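Local coordinates for single-strand DNA-binding protein (Agrobacterium tumefaciens, PDB 3BTP) that binds single-stranded DNA of any nucleotide sequence, but not double-stranded DNA, and mediates nuclear uptake of single-stranded T-DNA copies, at residues R112-Y117 with T132-D137; A143-S148 with M206-T211; I265-N270 with T297-D302; D126-T131 with F274-A279. One frame throughout, in Å; residues are numbered along the deposited sequence.

In the fold
From the first modelled residues, contact 1 closes the hairpin of strands 117-124 and 127-132 at its open end. Contact 4 starts on the second of these strands, so it crosses contact 1, and runs on to strand 272-275, bringing an edge strand of one four-stranded antiparallel sheet against an edge strand of another, through side chains. Nested inside its long loop, contact 2 joins helix 142-147 to the exit of helix 186-206. Contact 3 packs the 263-266/272-275 hairpin turn against the end of helix 288-299 and also crosses contact 4. Contact 1 touches the other three, including a salt bridge from Asp115 to Lys266 of contact 3, whereas contacts 2 and 3 stay about 13 Å apart at their nearest atoms.

Contact 1 (R112-Y117 with T132-D137); sequences RRTDEY and TKCNLD
Glu116 OE2 is gripped from two segments: Lys133 NZ meets it on the anti side, at a modelled distance of 2.5 Å that is short for a salt bridge, and Arg112 NE reaches its syn lone pair at 3.0 Å. Arg112 holds the carboxylate side-on, since NE also donates to Glu116 OE1 (2.7 Å) and NH2 bonds to that same oxygen. The two cations approach each other closely, Arg112 NE lying 4.6 Å from Lys133 NZ, and the carboxylate set between them probably offsets their repulsion.

The aliphatic part of Lys133 does separate work. Its CB sits over the centre of the Tyr117 ring, 3.7 Å from the centroid and 12° off the ring normal, a CH-pi contact. CG, anti to the backbone N (chi1 154°), carries the chain on past CE2 of the ring, crossing the tyrosine at about a right angle. Leu136 CD1 approaches Tyr117 OH.

Backbone bonds fix the position of the short 3-10 segment 133-135. Lys133 N donates to Tyr117 O at 2.9 Å with an N-H...O angle of 164°, and Cys134 N donates to Thr114 O at 3.1 Å. That carbonyl belongs to the type I turn from Arg113 to Glu116, whose Asp115 CA lies 3.4 Å from Thr132 CG2. Thr132 OG1 itself bonds to Asn270 O.

Together the segments close the open end of the hairpin of strands 117-124 and 127-132. Met206, at the end of helix 186-206, packs on Arg112 and Glu116, while Ile208 just beyond it touches Tyr117.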
loop_
_atom_site.group_PDB
_atom_site.type_symbol
_atom_site.label_atom_id
_atom_site.label_comp_id
_atom_site.label_asym_id
_atom_site.label_seq_id
_atom_site.Cartn_x
_atom_site.Cartn_y
_atom_site.Cartn_z
ATOM N N ARG A 112 -9.709 -15.386 16.109
ATOM C CA ARG A 112 -10.188 -13.996 15.795
ATOM C C ARG A 112 -9.526 -12.875 16.619
ATOM O O ARG A 112 -9.312 -13.001 17.827
ATOM C CB ARG A 112 -11.702 -13.932 15.924
ATOM C CG ARG A 112 -12.375 -14.767 14.851
ATOM C CD ARG A 112 -13.764 -14.280 14.541
ATOM N NE ARG A 112 -13.712 -13.360 13.425
ATOM C CZ ARG A 112 -13.770 -13.723 12.144
ATOM N NH1 ARG A 112 -13.890 -15.002 11.825
ATOM N NH2 ARG A 112 -13.704 -12.809 11.184
ATOM N N ARG A 113 -9.150 -11.797 15.927
ATOM C CA ARG A 113 -8.570 -10.631 16.570
ATOM C C ARG A 113 -9.633 -9.903 17.331
ATOM O O ARG A 113 -10.762 -9.745 16.857
ATOM C CB ARG A 113 -8.012 -9.698 15.528
ATOM C CG ARG A 113 -6.717 -10.148 14.851
ATOM C CD ARG A 113 -6.111 -8.846 14.400
ATOM N NE ARG A 113 -4.732 -8.812 14.759
ATOM C CZ ARG A 113 -4.106 -7.914 15.487
ATOM N NH1 ARG A 113 -4.710 -6.865 15.980
ATOM N NH2 ARG A 113 -2.814 -8.101 15.675
ATOM N N THR A 114 -9.260 -9.441 18.509
ATOM C CA THR A 114 -10.130 -8.615 19.350
ATOM C C THR A 114 -10.435 -7.192 18.790
ATOM O O THR A 114 -11.381 -6.565 19.202
ATOM C CB THR A 114 -9.524 -8.483 20.756
ATOM O OG1 THR A 114 -8.258 -7.815 20.658
ATOM C CG2 THR A 114 -9.376 -9.916 21.444
ATOM N N ASP A 115 -9.638 -6.729 17.832
ATOM C CA ASP A 115 -9.747 -5.419 17.220
ATOM C C ASP A 115 -10.069 -5.486 15.721
ATOM O O ASP A 115 -9.758 -4.572 14.968
ATOM C CB ASP A 115 -8.427 -4.643 17.482
ATOM C CG ASP A 115 -7.215 -5.263 16.764
ATOM O OD1 ASP A 115 -7.451 -6.275 16.102
ATOM O OD2 ASP A 115 -6.054 -4.740 16.833
ATOM N N GLU A 116 -10.713 -6.563 15.292
ATOM C CA GLU A 116 -11.011 -6.820 13.870
ATOM C C GLU A 116 -12.085 -5.841 13.299
ATOM O O GLU A 116 -12.266 -5.743 12.072
ATOM C CB GLU A 116 -11.426 -8.304 13.700
ATOM C CG GLU A 116 -12.779 -8.716 14.381
ATOM C CD GLU A 116 -13.279 -10.190 13.981
ATOM O OE1 GLU A 116 -12.757 -10.859 13.029
ATOM O OE2 GLU A 116 -14.225 -10.675 14.638
ATOM N N TYR A 117 -12.838 -5.176 14.214
ATOM C CA TYR A 117 -13.618 -4.005 13.849
ATOM C C TYR A 117 -13.654 -2.955 14.956
ATOM O O TYR A 117 -13.390 -3.246 16.150
ATOM C CB TYR A 117 -15.017 -4.325 13.207
ATOM C CG TYR A 117 -16.059 -4.843 14.203
ATOM C CD1 TYR A 117 -16.811 -3.946 14.991
ATOM C CD2 TYR A 117 -16.240 -6.236 14.394
ATOM C CE1 TYR A 117 -17.741 -4.397 15.928
ATOM C CE2 TYR A 117 -17.189 -6.706 15.288
ATOM C CZ TYR A 117 -17.923 -5.783 16.066
ATOM O OH TYR A 117 -18.824 -6.252 16.974
ATOM N N THR A 132 -13.768 -0.281 19.985
ATOM C CA THR A 132 -13.264 -1.503 19.393
ATOM C C THR A 132 -14.161 -2.662 19.764
ATOM O O THR A 132 -14.687 -2.701 20.894
ATOM C CB THR A 132 -11.806 -1.756 19.878
ATOM O OG1 THR A 132 -11.053 -0.571 19.590
ATOM C CG2 THR A 132 -11.174 -2.944 19.135
ATOM N N LYS A 133 -14.302 -3.617 18.868
ATOM C CA LYS A 133 -15.139 -4.771 19.130
ATOM C C LYS A 133 -14.997 -5.336 20.569
ATOM O O LYS A 133 -16.010 -5.500 21.269
ATOM C CB LYS A 133 -14.856 -5.875 18.084
ATOM C CG LYS A 133 -15.166 -7.349 18.590
ATOM C CD LYS A 133 -14.768 -8.448 17.571
ATOM C CE LYS A 133 -15.743 -9.606 17.691
ATOM N NZ LYS A 133 -15.419 -10.847 16.857
ATOM N N CYS A 134 -13.766 -5.603 21.020
ATOM C CA CYS A 134 -13.547 -6.223 22.363
ATOM C C CYS A 134 -13.947 -5.346 23.572
ATOM O O CYS A 134 -13.985 -5.869 24.692
ATOM C CB CYS A 134 -12.066 -6.621 22.555
ATOM S SG CYS A 134 -10.932 -5.147 22.483
ATOM N N ASN A 135 -14.152 -4.032 23.365
ATOM C CA ASN A 135 -14.529 -3.079 24.434
ATOM C C ASN A 135 -16.040 -2.817 24.489
ATOM O O ASN A 135 -16.503 -2.146 25.397
ATOM C CB ASN A 135 -13.794 -1.740 24.288
ATOM C CG ASN A 135 -12.292 -1.844 24.621
ATOM O OD1 ASN A 135 -11.845 -2.803 25.235
ATOM N ND2 ASN A 135 -11.527 -0.830 24.260
ATOM N N LEU A 136 -16.802 -3.304 23.514
ATOM C CA LEU A 136 -18.253 -3.092 23.547
ATOM C C LEU A 136 -18.923 -3.682 24.803
ATOM O O LEU A 136 -18.783 -4.862 25.064
ATOM C CB LEU A 136 -18.942 -3.657 22.297
ATOM C CG LEU A 136 -18.741 -2.966 20.934
ATOM C CD1 LEU A 136 -19.133 -3.974 19.875
ATOM C CD2 LEU A 136 -19.519 -1.748 20.869
ATOM N N ASP A 137 -19.674 -2.844 25.540
ATOM C CA ASP A 137 -20.356 -3.299 26.781
ATOM C C ASP A 137 -21.668 -4.007 26.517
ATOM O O ASP A 137 -22.311 -4.468 27.451
ATOM C CB ASP A 137 -20.476 -2.187 27.876
ATOM C CG ASP A 137 -21.324 -0.970 27.433
ATOM O OD1 ASP A 137 -22.066 -1.078 26.438
ATOM O OD2 ASP A 137 -21.219 0.128 28.049
#

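Contact 2 (A143-S148 with M206-T211)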
loop_
_atom_site.group_PDB
_atom_site.type_symbol
_atom_site.label_atom_id
_atom_site.label_comp_id
_atom_site.label_asym_id
_atom_site.label_seq_id
_atom_site.Cartn_x
_atom_site.Cartn_y
_atom_site.Cartn_z
ATOM N N ALA A 143 -29.669 -2.169 14.006
ATOM C CA ALA A 143 -29.811 -0.715 13.829
ATOM C C ALA A 143 -28.527 0.060 14.216
ATOM O O ALA A 143 -28.065 0.965 13.500
ATOM C CB ALA A 143 -31.029 -0.187 14.667
ATOM N N GLU A 144 -28.022 -0.251 15.406
ATOM C CA GLU A 144 -26.769 0.317 15.848
ATOM C C GLU A 144 -25.598 0.014 14.857
ATOM O O GLU A 144 -24.896 0.924 14.394
ATOM C CB GLU A 144 -26.445 -0.133 17.275
ATOM C CG GLU A 144 -25.174 0.654 17.716
ATOM C CD GLU A 144 -24.661 0.357 19.118
ATOM O OE1 GLU A 144 -25.428 -0.167 20.010
ATOM O OE2 GLU A 144 -23.470 0.716 19.299
ATOM N N PHE A 145 -25.432 -1.254 14.508
ATOM C CA PHE A 145 -24.484 -1.685 13.437
ATOM C C PHE A 145 -24.672 -0.886 12.148
ATOM O O PHE A 145 -23.694 -0.360 11.609
ATOM C CB PHE A 145 -24.584 -3.191 13.148
ATOM C CG PHE A 145 -23.906 -4.095 14.188
ATOM C CD1 PHE A 145 -22.547 -3.915 14.521
ATOM C CD2 PHE A 145 -24.601 -5.211 14.748
ATOM C CE1 PHE A 145 -21.916 -4.744 15.375
ATOM C CE2 PHE A 145 -23.980 -6.093 15.674
ATOM C CZ PHE A 145 -22.615 -5.852 16.007
ATOM N N ASN A 146 -25.908 -0.783 11.638
ATOM C CA ASN A 146 -26.197 -0.032 10.410
ATOM C C ASN A 146 -26.145 1.477 10.457
ATOM O O ASN A 146 -26.146 2.122 9.387
ATOM C CB ASN A 146 -27.496 -0.482 9.754
ATOM C CG ASN A 146 -27.361 -1.882 9.062
ATOM O OD1 ASN A 146 -28.326 -2.630 8.994
ATOM N ND2 ASN A 146 -26.149 -2.227 8.590
ATOM N N ALA A 147 -26.111 2.057 11.653
ATOM C CA ALA A 147 -26.064 3.522 11.876
ATOM C C ALA A 147 -24.660 3.998 12.134
ATOM O O ALA A 147 -24.377 5.192 11.992
ATOM C CB ALA A 147 -26.900 3.905 13.110
ATOM N N SER A 148 -23.803 3.081 12.614
ATOM C CA SER A 148 -22.365 3.360 12.821
ATOM C C SER A 148 -21.610 3.405 11.499
ATOM O O SER A 148 -22.008 2.739 10.525
ATOM C CB SER A 148 -21.705 2.261 13.703
ATOM O OG SER A 148 -22.386 2.175 14.926
ATOM N N MET A 206 -17.995 -12.654 12.443
ATOM C CA MET A 206 -17.649 -11.524 13.330
ATOM C C MET A 206 -18.808 -11.182 14.320
ATOM O O MET A 206 -18.623 -10.421 15.287
ATOM C CB MET A 206 -17.244 -10.269 12.517
ATOM C CG MET A 206 -15.914 -10.388 11.648
ATOM S SD MET A 206 -15.440 -8.759 10.798
ATOM C CE MET A 206 -16.471 -9.024 9.409
ATOM N N GLY A 207 -19.988 -11.724 14.066
ATOM C CA GLY A 207 -21.138 -11.479 14.938
ATOM C C GLY A 207 -21.873 -10.181 14.665
ATOM O O GLY A 207 -22.633 -9.714 15.507
ATOM N N ILE A 208 -21.654 -9.599 13.481
ATOM C CA ILE A 208 -22.275 -8.332 13.078
ATOM C C ILE A 208 -23.622 -8.599 12.401
ATOM O O ILE A 208 -23.675 -9.274 11.395
ATOM C CB ILE A 208 -21.293 -7.513 12.105
ATOM C CG1 ILE A 208 -19.954 -7.253 12.791
ATOM C CG2 ILE A 208 -21.904 -6.227 11.632
ATOM C CD1 ILE A 208 -18.935 -6.465 11.984
ATOM N N THR A 209 -24.707 -8.023 12.885
ATOM C CA THR A 209 -26.015 -8.248 12.238
ATOM C C THR A 209 -26.503 -7.141 11.299
ATOM O O THR A 209 -27.413 -7.356 10.512
ATOM C CB THR A 209 -27.092 -8.507 13.305
ATOM O OG1 THR A 209 -27.005 -7.494 14.314
ATOM C CG2 THR A 209 -26.911 -9.890 13.948
ATOM N N GLY A 210 -25.926 -5.942 11.393
ATOM C CA GLY A 210 -26.166 -4.889 10.427
ATOM C C GLY A 210 -25.020 -4.887 9.407
ATOM O O GLY A 210 -23.884 -4.508 9.721
ATOM N N THR A 211 -25.353 -5.354 8.210
ATOM C CA THR A 211 -24.433 -5.737 7.159
ATOM C C THR A 211 -24.602 -4.898 5.888
ATOM O O THR A 211 -24.093 -5.316 4.821
ATOM C CB THR A 211 -24.585 -7.220 6.703
ATOM O OG1 THR A 211 -25.828 -7.396 6.020
ATOM C CG2 THR A 211 -24.388 -8.254 7.811
#
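Phe145 CG stands anti to its own carbonyl carbon (chi1 -77°), and Ile208 CG2 stands anti to its backbone N, which brings this methyl over one face of the phenyl ring. CG2 lies 3.9 Å from the centroid of the Phe145 ring and 17° off the normal, offset toward the rim, a CH-pi contact. Thr209 meets the same ring differently. Its OG1 lies near the ring plane at the edge, 3.3 Å from Phe145 CD2.

Close approach to the Gly210 backbone completes the fit. Phe145 and Gly210 have their CA atoms 4.7 Å apart, and Phe145 CB comes to 3.5 Å from Gly210 N and 3.6 Å from Gly210 CA. Gly210 has no side chain, and this lets the loop lie directly on the helix. The Asn146 side chain lies beside the same glycine.

The helix is ending here: Glu144 O accepts both Ser148 N and Ser148 OG, the latter at 2.9 Å. On the other segment Gly207, with positive phi, turns the chain out of helix 186-206.

Phe145 also packs on Tyr117 and Leu119, and Ile208 on Tyr117 and Tyr152. The contact thus belongs to an alpha/beta packing layer: helix 142-147 and the loop leaving helix 186-206 share Phe145 and Ile208 against side chains of the antiparallel sheet holding strands 117-124 and 149-153.

Contact 3 (I265-N270 with T297-D302); sequences IKTPQN and TKYGSD
Thr267 and Tyr299 meet where a beta-hairpin turn packs against the C-terminal end of a helix. The hairpin joins strands 263-266 and 272-275 through a type I turn from Thr267 to Asn270, closed by Asn270 N donating to Thr267 O at 2.7 Å. Residues 265-269 and 299-302 run 82° apart, so the chain leaving helix 288-299 crosses the hairpin end nearly at a right angle.

The packed side is built on the tyrosine ring. Tyr299 CG lies anti to the carbonyl carbon (chi1 -65°), and the ring beyond passes both Thr267 and Ile265. Thr267 CG2 is 3.6 Å from Tyr299 CD1, while Ile265 CG2 is 4.1 Å from Tyr299 CD2, on the other branch of the ring. Within the helical segment, Lys298 CG lies over the centre of one ring face. Pro268 adds its own contacts, with CD 3.3 Å from Tyr299 O and CG 3.9 Å from Asp302 CB. Gly300 CA also faces Pro268 CG; the glycine has positive phi and takes the chain out of the helix.

The looser side is joined through solvent. Gln269 makes little direct contact with the helix end, and a water bridges the two, donating to Tyr299 O at 2.8 Å and to Gln269 OE1 at a modelled 2.5 Å. This water also lies in the plane of the Tyr299 ring, at its edge. Gln269 OE1 takes a second bond from within its own turn: Thr267 OG1 donates to it at 3.1 Å, from 39° above the plane of the amide carbonyl.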
loop_
_atom_site.group_PDB
_atom_site.type_symbol
_atom_site.label_atom_id
_atom_site.label_comp_id
_atom_site.label_asym_id
_atom_site.label_seq_id
_atom_site.Cartn_x
_atom_site.Cartn_y
_atom_site.Cartn_z
ATOM N N ILE A 265 -6.050 6.962 16.735
ATOM C CA ILE A 265 -5.056 6.373 17.615
ATOM C C ILE A 265 -5.748 5.199 18.292
ATOM O O ILE A 265 -6.826 5.329 18.819
ATOM C CB ILE A 265 -4.655 7.385 18.753
ATOM C CG1 ILE A 265 -4.340 8.805 18.199
ATOM C CG2 ILE A 265 -3.577 6.786 19.787
ATOM C CD1 ILE A 265 -3.105 8.906 17.409
ATOM N N LYS A 266 -5.129 4.040 18.306
ATOM C CA LYS A 266 -5.732 2.918 18.989
ATOM C C LYS A 266 -4.718 2.446 20.034
ATOM O O LYS A 266 -3.695 1.869 19.660
ATOM C CB LYS A 266 -6.034 1.792 18.022
ATOM C CG LYS A 266 -6.738 0.590 18.720
ATOM C CD LYS A 266 -7.476 -0.359 17.721
ATOM C CE LYS A 266 -6.554 -1.256 17.033
ATOM N NZ LYS A 266 -5.536 -2.078 17.840
ATOM N N THR A 267 -5.003 2.678 21.323
ATOM C CA THR A 267 -4.021 2.399 22.394
ATOM C C THR A 267 -3.870 0.884 22.605
ATOM O O THR A 267 -4.703 0.105 22.123
ATOM C CB THR A 267 -4.482 3.039 23.775
ATOM O OG1 THR A 267 -5.459 2.185 24.394
ATOM C CG2 THR A 267 -5.056 4.445 23.639
ATOM N N PRO A 268 -2.834 0.450 23.372
ATOM C CA PRO A 268 -2.688 -0.967 23.704
ATOM C C PRO A 268 -3.911 -1.600 24.401
ATOM O O PRO A 268 -4.092 -2.842 24.335
ATOM C CB PRO A 268 -1.486 -0.948 24.637
ATOM C CG PRO A 268 -0.660 0.251 24.089
ATOM C CD PRO A 268 -1.719 1.256 23.941
ATOM N N GLN A 269 -4.729 -0.770 25.064
ATOM C CA GLN A 269 -6.042 -1.245 25.622
ATOM C C GLN A 269 -7.215 -1.248 24.602
ATOM O O GLN A 269 -8.342 -1.638 24.962
ATOM C CB GLN A 269 -6.457 -0.424 26.876
ATOM C CG GLN A 269 -5.421 -0.443 28.001
ATOM C CD GLN A 269 -4.096 0.351 27.709
ATOM O OE1 GLN A 269 -4.110 1.455 27.137
ATOM N NE2 GLN A 269 -2.972 -0.203 28.155
ATOM N N ASN A 270 -6.961 -0.777 23.361
ATOM C CA ASN A 270 -7.905 -0.849 22.240
ATOM C C ASN A 270 -8.927 0.266 22.323
ATOM O O ASN A 270 -10.013 0.197 21.757
ATOM C CB ASN A 270 -8.557 -2.266 22.107
ATOM C CG ASN A 270 -7.737 -3.261 21.224
ATOM O OD1 ASN A 270 -7.649 -4.439 21.544
ATOM N ND2 ASN A 270 -7.173 -2.793 20.108
ATOM N N THR A 297 4.857 7.712 23.952
ATOM C CA THR A 297 5.057 8.187 25.306
ATOM C C THR A 297 3.782 8.298 26.153
ATOM O O THR A 297 3.715 7.719 27.242
ATOM C CB THR A 297 5.824 9.481 25.285
ATOM O OG1 THR A 297 7.145 9.165 24.801
ATOM C CG2 THR A 297 5.866 10.046 26.687
ATOM N N LYS A 298 2.759 8.983 25.657
ATOM C CA LYS A 298 1.427 9.067 26.339
ATOM C C LYS A 298 0.666 7.717 26.552
ATOM O O LYS A 298 0.057 7.497 27.631
ATOM C CB LYS A 298 0.522 10.015 25.556
ATOM C CG LYS A 298 -0.626 10.524 26.346
ATOM C CD LYS A 298 -1.472 11.613 25.611
ATOM C CE LYS A 298 -2.630 11.943 26.543
ATOM N NZ LYS A 298 -3.564 13.004 26.048
ATOM N N TYR A 299 0.689 6.833 25.527
ATOM C CA TYR A 299 -0.219 5.687 25.499
ATOM C C TYR A 299 0.411 4.329 25.631
ATOM O O TYR A 299 -0.278 3.403 25.976
ATOM C CB TYR A 299 -1.102 5.707 24.260
ATOM C CG TYR A 299 -2.039 6.874 24.263
ATOM C CD1 TYR A 299 -3.086 6.986 25.231
ATOM C CD2 TYR A 299 -1.873 7.913 23.333
ATOM C CE1 TYR A 299 -3.947 8.096 25.243
ATOM C CE2 TYR A 299 -2.728 8.990 23.314
ATOM C CZ TYR A 299 -3.749 9.087 24.252
ATOM O OH TYR A 299 -4.565 10.200 24.153
ATOM N N GLY A 300 1.707 4.216 25.384
ATOM C CA GLY A 300 2.350 2.924 25.291
ATOM C C GLY A 300 2.966 2.770 23.913
ATOM O O GLY A 300 2.406 3.210 22.917
ATOM N N SER A 301 4.101 2.104 23.840
ATOM C CA SER A 301 4.789 1.983 22.584
ATOM C C SER A 301 4.135 1.002 21.597
ATOM O O SER A 301 4.523 0.977 20.459
ATOM C CB SER A 301 6.255 1.651 22.837
ATOM O OG SER A 301 6.289 0.356 23.413
ATOM N N ASP A 302 3.148 0.215 22.052
ATOM C CA ASP A 302 2.350 -0.700 21.224
ATOM C C ASP A 302 1.120 -0.045 20.577
ATOM O O ASP A 302 0.307 -0.748 19.970
ATOM C CB ASP A 302 1.831 -1.883 22.064
ATOM C CG ASP A 302 2.886 -2.990 22.267
ATOM O OD1 ASP A 302 4.064 -2.780 21.880
ATOM O OD2 ASP A 302 2.520 -4.077 22.811
HETATM O O HOH W 1 -2.900 3.592 27.009
#

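Contact 4 (D126-T131 with F274-A279)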
loop_
_atom_site.group_PDB
_atom_site.type_symbol
_atom_site.label_atom_id
_atom_site.label_comp_id
_atom_site.label_asym_id
_atom_site.label_seq_id
_atom_site.Cartn_x
_atom_site.Cartn_y
_atom_site.Cartn_z
ATOM N N ASP A 126 -18.248 17.846 14.130
ATOM C CA ASP A 126 -16.882 17.358 13.915
ATOM C C ASP A 126 -16.312 16.557 15.103
ATOM O O ASP A 126 -15.098 16.588 15.357
ATOM C CB ASP A 126 -15.978 18.540 13.545
ATOM C CG ASP A 126 -16.487 19.294 12.321
ATOM O OD1 ASP A 126 -16.656 18.646 11.239
ATOM O OD2 ASP A 126 -16.689 20.528 12.433
ATOM N N LYS A 127 -17.194 15.882 15.844
ATOM C CA LYS A 127 -16.752 15.076 16.981
ATOM C C LYS A 127 -17.240 13.637 16.816
ATOM O O LYS A 127 -18.340 13.410 16.380
ATOM C CB LYS A 127 -17.170 15.664 18.353
ATOM C CG LYS A 127 -16.619 17.075 18.680
ATOM C CD LYS A 127 -17.501 17.746 19.749
ATOM C CE LYS A 127 -17.104 19.216 20.086
ATOM N NZ LYS A 127 -17.517 20.249 19.040
ATOM N N PHE A 128 -16.380 12.682 17.160
ATOM C CA PHE A 128 -16.618 11.259 16.935
ATOM C C PHE A 128 -16.123 10.474 18.115
ATOM O O PHE A 128 -15.236 10.920 18.823
ATOM C CB PHE A 128 -15.857 10.793 15.679
ATOM C CG PHE A 128 -16.160 11.607 14.457
ATOM C CD1 PHE A 128 -17.215 11.276 13.641
ATOM C CD2 PHE A 128 -15.377 12.700 14.124
ATOM C CE1 PHE A 128 -17.491 12.054 12.501
ATOM C CE2 PHE A 128 -15.645 13.468 13.021
ATOM C CZ PHE A 128 -16.717 13.156 12.200
ATOM N N ALA A 129 -16.684 9.281 18.298
ATOM C CA ALA A 129 -16.188 8.353 19.288
ATOM C C ALA A 129 -16.167 6.974 18.645
ATOM O O ALA A 129 -17.033 6.649 17.825
ATOM C CB ALA A 129 -17.054 8.349 20.554
ATOM N N GLY A 130 -15.175 6.168 19.020
ATOM C CA GLY A 130 -15.075 4.802 18.481
ATOM C C GLY A 130 -15.027 3.818 19.617
ATOM O O GLY A 130 -14.484 4.103 20.654
ATOM N N THR A 131 -15.599 2.646 19.409
ATOM C CA THR A 131 -15.302 1.515 20.290
ATOM C C THR A 131 -14.896 0.245 19.562
ATOM O O THR A 131 -15.511 -0.185 18.608
ATOM C CB THR A 131 -16.329 1.329 21.518
ATOM O OG1 THR A 131 -16.667 -0.040 21.729
ATOM C CG2 THR A 131 -17.514 2.139 21.355
ATOM N N PHE A 274 -9.477 10.140 18.448
ATOM C CA PHE A 274 -9.570 10.710 17.126
ATOM C C PHE A 274 -9.070 12.090 17.160
ATOM O O PHE A 274 -9.256 12.770 18.117
ATOM C CB PHE A 274 -10.992 10.790 16.685
ATOM C CG PHE A 274 -11.531 9.512 16.157
ATOM C CD1 PHE A 274 -11.006 8.944 15.009
ATOM C CD2 PHE A 274 -12.630 8.913 16.766
ATOM C CE1 PHE A 274 -11.552 7.794 14.494
ATOM C CE2 PHE A 274 -13.169 7.779 16.251
ATOM C CZ PHE A 274 -12.636 7.199 15.130
ATOM N N SER A 275 -8.473 12.512 16.066
ATOM C CA SER A 275 -7.864 13.813 15.976
ATOM C C SER A 275 -7.983 14.413 14.552
ATOM O O SER A 275 -7.947 13.692 13.535
ATOM C CB SER A 275 -6.409 13.649 16.367
ATOM O OG SER A 275 -5.961 14.834 16.980
ATOM N N TYR A 276 -8.155 15.743 14.514
ATOM C CA TYR A 276 -8.006 16.575 13.297
ATOM C C TYR A 276 -6.729 17.446 13.379
ATOM O O TYR A 276 -6.468 18.004 14.406
ATOM C CB TYR A 276 -9.172 17.515 13.180
ATOM C CG TYR A 276 -10.400 16.999 12.529
ATOM C CD1 TYR A 276 -10.454 16.854 11.130
ATOM C CD2 TYR A 276 -11.557 16.710 13.292
ATOM C CE1 TYR A 276 -11.629 16.403 10.481
ATOM C CE2 TYR A 276 -12.739 16.271 12.649
ATOM C CZ TYR A 276 -12.749 16.112 11.252
ATOM O OH TYR A 276 -13.885 15.656 10.603
ATOM N N ARG A 277 -5.955 17.540 12.299
ATOM C CA ARG A 277 -4.953 18.562 12.111
ATOM C C ARG A 277 -5.638 19.883 11.735
ATOM O O ARG A 277 -6.784 19.896 11.234
ATOM C CB ARG A 277 -3.937 18.140 11.013
ATOM C CG ARG A 277 -2.714 17.272 11.476
ATOM C CD ARG A 277 -1.493 17.213 10.448
ATOM N NE ARG A 277 -0.351 18.178 10.653
ATOM C CZ ARG A 277 -0.255 18.865 11.759
ATOM N NH1 ARG A 277 -1.154 18.618 12.674
ATOM N NH2 ARG A 277 0.730 19.700 11.999
ATOM N N PHE A 278 -4.958 21.003 11.991
ATOM C CA PHE A 278 -5.324 22.299 11.363
ATOM C C PHE A 278 -4.071 23.137 11.103
ATOM O O PHE A 278 -3.062 22.961 11.797
ATOM C CB PHE A 278 -6.441 23.099 12.116
ATOM C CG PHE A 278 -6.188 23.290 13.605
ATOM C CD1 PHE A 278 -5.635 24.493 14.092
ATOM C CD2 PHE A 278 -6.506 22.275 14.517
ATOM C CE1 PHE A 278 -5.374 24.670 15.448
ATOM C CE2 PHE A 278 -6.271 22.438 15.892
ATOM C CZ PHE A 278 -5.691 23.650 16.353
ATOM N N ALA A 279 -4.128 23.985 10.064
ATOM C CA ALA A 279 -3.075 24.993 9.780
ATOM C C ALA A 279 -2.723 25.719 11.050
ATOM O O ALA A 279 -3.621 26.306 11.709
ATOM C CB ALA A 279 -3.541 26.012 8.716
#
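Phe128 and Tyr276 form the aromatic part of this contact. Their side chains cross at about a right angle, and the tyrosine hydroxyl comes to the edge of the phenyl ring, near its plane, with Tyr276 OH 3.7 Å from Phe128 CE2. The two CE2 atoms of Phe128 and Tyr276 are 4.1 Å apart.

Apolar contact of a methylene with a ring is limited: Phe128 CB rests 3.9 Å from Phe274 CD2. Phe274 CG is anti to the carbonyl carbon (chi1 -81°), and the ring beyond it reaches across to the backbone of the facing strand.

Contacts between ring edges and backbone make up the rest. Phe274 CE2 lies 3.8 Å from Gly130 N and 3.9 Å from Ala129 C, both near the ring plane; Gly130 puts no side chain in the way. At the other end Asp126 O sits at the edge of the Tyr276 ring, 3.6 Å from CE2. The Asp126 carboxylate is turned 85° to that ring, and its OD2 is hydrogen-bonded to Glu239 N.

Residues 126-130 and 274-276 run 156° apart, nearly antiparallel, yet Phe128 CA and Phe274 CA are 7.1 Å apart, too far for paired strands. Strands 127-132 and 272-275 are edge strands of two different sheets, whose backbone bonds go to their own neighbours, such as Ala129 to Arg121 and Ser275 to Ile263. Tyr276 is also stacked with Tyr241. With ring edges, methylene carbons and backbone atoms as its main elements, the join between these two segments relies mainly on van der Waals contact, perhaps helped by weak attraction between the Asp126 carbonyl and the ring C-H of Tyr276.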